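Local structure of caltubin, EF-hand (Lymnaea stagnalis, 6VAN) at residues I49-S54 against A80-K85. The protein probably acts as a calcium-binding protein of the EF-hand family, holding strontium ions in its metal-binding loops in this crystal. Sequence-based numbering, arbitrary orientation.
Sequences ISRRDS and ANEWFK. With SR (strontium ion), chain D.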
loop_
_atom_site.group_PDB
_atom_site.type_symbol
_atom_site.label_atom_id
_atom_site.label_comp_id
_atom_site.label_asym_id
_atom_site.label_seq_id
_atom_site.Cartn_x
_atom_site.Cartn_y
_atom_site.Cartn_z
ATOM N N ILE A 49 -7.972 -5.561 5.767
ATOM C CA ILE A 49 -8.189 -7.028 5.820
ATOM C C ILE A 49 -9.533 -7.355 5.139
ATOM O O ILE A 49 -9.559 -8.286 4.314
ATOM C CB ILE A 49 -8.057 -7.560 7.272
ATOM C CG1 ILE A 49 -6.625 -7.439 7.791
ATOM C CG2 ILE A 49 -8.584 -9.003 7.351
ATOM C CD1 ILE A 49 -6.422 -7.758 9.274
ATOM N N SER A 50 -10.611 -6.608 5.426
ATOM C CA SER A 50 -11.991 -6.907 4.949
ATOM C C SER A 50 -12.084 -6.882 3.415
ATOM O O SER A 50 -12.803 -7.708 2.863
ATOM C CB SER A 50 -13.019 -5.986 5.579
ATOM O OG SER A 50 -14.278 -6.104 4.925
ATOM N N ARG A 51 -11.383 -5.972 2.734
ATOM C CA ARG A 51 -11.459 -5.901 1.250
ATOM C C ARG A 51 -10.885 -7.190 0.632
ATOM O O ARG A 51 -11.273 -7.510 -0.525
ATOM C CB ARG A 51 -10.754 -4.653 0.704
ATOM C CG ARG A 51 -11.676 -3.444 0.590
ATOM C CD ARG A 51 -10.931 -2.141 0.372
ATOM N NE ARG A 51 -9.809 -2.340 -0.514
ATOM C CZ ARG A 51 -9.897 -2.526 -1.827
ATOM N NH1 ARG A 51 -8.794 -2.702 -2.532
ATOM N NH2 ARG A 51 -11.073 -2.520 -2.442
ATOM N N ARG A 52 -9.986 -7.865 1.354
ATOM C CA ARG A 52 -9.247 -9.062 0.864
ATOM C C ARG A 52 -9.857 -10.364 1.421
ATOM O O ARG A 52 -9.578 -11.420 0.862
ATOM C CB ARG A 52 -7.784 -8.876 1.240
ATOM C CG ARG A 52 -7.120 -7.735 0.481
ATOM C CD ARG A 52 -5.841 -7.298 1.127
ATOM N NE ARG A 52 -5.218 -6.245 0.343
ATOM C CZ ARG A 52 -5.563 -4.968 0.353
ATOM N NH1 ARG A 52 -6.502 -4.510 1.160
ATOM N NH2 ARG A 52 -4.930 -4.118 -0.435
ATOM N N ASP A 53 -10.671 -10.298 2.460
ATOM C CA ASP A 53 -11.035 -11.488 3.284
ATOM C C ASP A 53 -12.298 -12.165 2.735
ATOM O O ASP A 53 -13.341 -12.130 3.432
ATOM C CB ASP A 53 -11.209 -11.028 4.731
ATOM C CG ASP A 53 -11.601 -12.134 5.683
ATOM O OD1 ASP A 53 -11.311 -13.297 5.351
ATOM O OD2 ASP A 53 -12.125 -11.809 6.780
ATOM N N SER A 54 -12.218 -12.807 1.567
ATOM C CA SER A 54 -13.383 -13.422 0.876
ATOM C C SER A 54 -13.943 -14.628 1.655
ATOM O O SER A 54 -15.124 -14.950 1.422
ATOM C CB SER A 54 -13.059 -13.787 -0.550
ATOM O OG SER A 54 -11.994 -14.704 -0.610
ATOM N N ALA A 80 -7.121 2.231 -5.256
ATOM C CA ALA A 80 -6.170 3.363 -5.270
ATOM C C ALA A 80 -6.359 4.218 -4.010
ATOM O O ALA A 80 -5.365 4.612 -3.400
ATOM C CB ALA A 80 -6.326 4.162 -6.540
ATOM N N ASN A 81 -7.602 4.480 -3.627
ATOM C CA ASN A 81 -7.899 5.311 -2.445
ATOM C C ASN A 81 -7.344 4.670 -1.174
ATOM O O ASN A 81 -6.954 5.386 -0.255
ATOM C CB ASN A 81 -9.385 5.578 -2.368
ATOM C CG ASN A 81 -9.724 6.713 -1.443
ATOM O OD1 ASN A 81 -8.963 7.655 -1.300
ATOM N ND2 ASN A 81 -10.906 6.654 -0.865
ATOM N N GLU A 82 -7.360 3.359 -1.091
ATOM C CA GLU A 82 -6.824 2.692 0.105
ATOM C C GLU A 82 -5.344 3.048 0.283
ATOM O O GLU A 82 -4.961 3.409 1.359
ATOM C CB GLU A 82 -6.977 1.190 -0.054
ATOM C CG GLU A 82 -6.435 0.389 1.114
ATOM C CD GLU A 82 -6.718 -1.097 0.961
ATOM O OE1 GLU A 82 -6.055 -1.724 0.132
ATOM O OE2 GLU A 82 -7.598 -1.590 1.642
ATOM N N TRP A 83 -4.551 2.971 -0.779
ATOM C CA TRP A 83 -3.107 3.321 -0.692
ATOM C C TRP A 83 -2.949 4.834 -0.496
ATOM O O TRP A 83 -2.052 5.263 0.192
ATOM C CB TRP A 83 -2.364 2.830 -1.930
ATOM C CG TRP A 83 -2.386 1.342 -2.054
ATOM C CD1 TRP A 83 -2.981 0.609 -3.030
ATOM C CD2 TRP A 83 -1.810 0.403 -1.144
ATOM N NE1 TRP A 83 -2.843 -0.715 -2.769
ATOM C CE2 TRP A 83 -2.138 -0.877 -1.615
ATOM C CE3 TRP A 83 -1.091 0.529 0.044
ATOM C CZ2 TRP A 83 -1.703 -2.035 -0.953
ATOM C CZ3 TRP A 83 -0.666 -0.611 0.692
ATOM C CH2 TRP A 83 -0.959 -1.867 0.185
ATOM N N PHE A 84 -3.806 5.626 -1.129
ATOM C CA PHE A 84 -3.799 7.094 -0.933
ATOM C C PHE A 84 -3.951 7.396 0.568
ATOM O O PHE A 84 -3.139 8.131 1.154
ATOM C CB PHE A 84 -4.929 7.720 -1.741
ATOM C CG PHE A 84 -4.981 9.230 -1.657
ATOM C CD1 PHE A 84 -4.130 10.015 -2.408
ATOM C CD2 PHE A 84 -5.892 9.861 -0.806
ATOM C CE1 PHE A 84 -4.195 11.401 -2.333
ATOM C CE2 PHE A 84 -5.938 11.247 -0.732
ATOM C CZ PHE A 84 -5.083 12.007 -1.490
ATOM N N LYS A 85 -4.979 6.825 1.197
ATOM C CA LYS A 85 -5.276 7.090 2.620
ATOM C C LYS A 85 -4.120 6.611 3.492
ATOM O O LYS A 85 -3.798 7.286 4.491
ATOM C CB LYS A 85 -6.605 6.463 3.014
ATOM C CG LYS A 85 -7.763 7.167 2.335
ATOM C CD LYS A 85 -9.088 6.891 2.940
ATOM C CE LYS A 85 -9.516 5.464 2.793
ATOM N NZ LYS A 85 -10.878 5.289 3.360
HETATM SR SR SR D . -9.440 -14.719 4.881
HETATM O O HOH W 1 -6.176 -1.371 -2.287
#
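Glu-82 meets Arg-52 head on, carboxylate to guanidinium, and the pair illustrates how one acid can join two helices whose backbones stay well apart: the nearest CA atoms, of Arg-51 and Glu-82, are 9.8 Å from each other. With CG anti to the backbone N (chi1 179°) and an extended chain beyond it, Glu-82 reaches straight across from helix 77-87. Arg-52, extended from CG to NE, comes from the opposite direction, and the two flat groups lie nearly coplanar, 22° apart. Arg-52 NH2 gives the shortest bond between the two segments, 2.7 Å to Glu-82 OE1. Arg-52 NH1 is shared between the two carboxylate oxygens, 3.0 Å from Glu-82 OE1 and slightly farther from Glu-82 OE2, and all three bonds arrive on the syn side. Arg-52 NH1 also bonds to Phe-48 O, which would help fix the rotation of the guanidinium.

Helix 42-52 is the entering helix of an EF-hand whose loop holds strontium through Asp-53 OD1 at 2.4 Å, together with Asn-55, Asn-57, Ala-59, Asp-61 and Glu-65. Helix 77-87 leads into the next metal loop, so the salt-bridge network links two successive EF-hands.

Arg-51 approaches differently. Its plane stands 75° from the carboxylate, and Arg-51 NE, at the guanidinium edge, makes a weak hydrogen bond of 3.2 Å to Glu-82 OE2 within a salt bridge. The far end of Arg-51 is held by a salt bridge from NH2 to Glu-78. Beside the other arginine, Trp-83 CZ2 lies obliquely 3.9 Å from Arg-52 NH2.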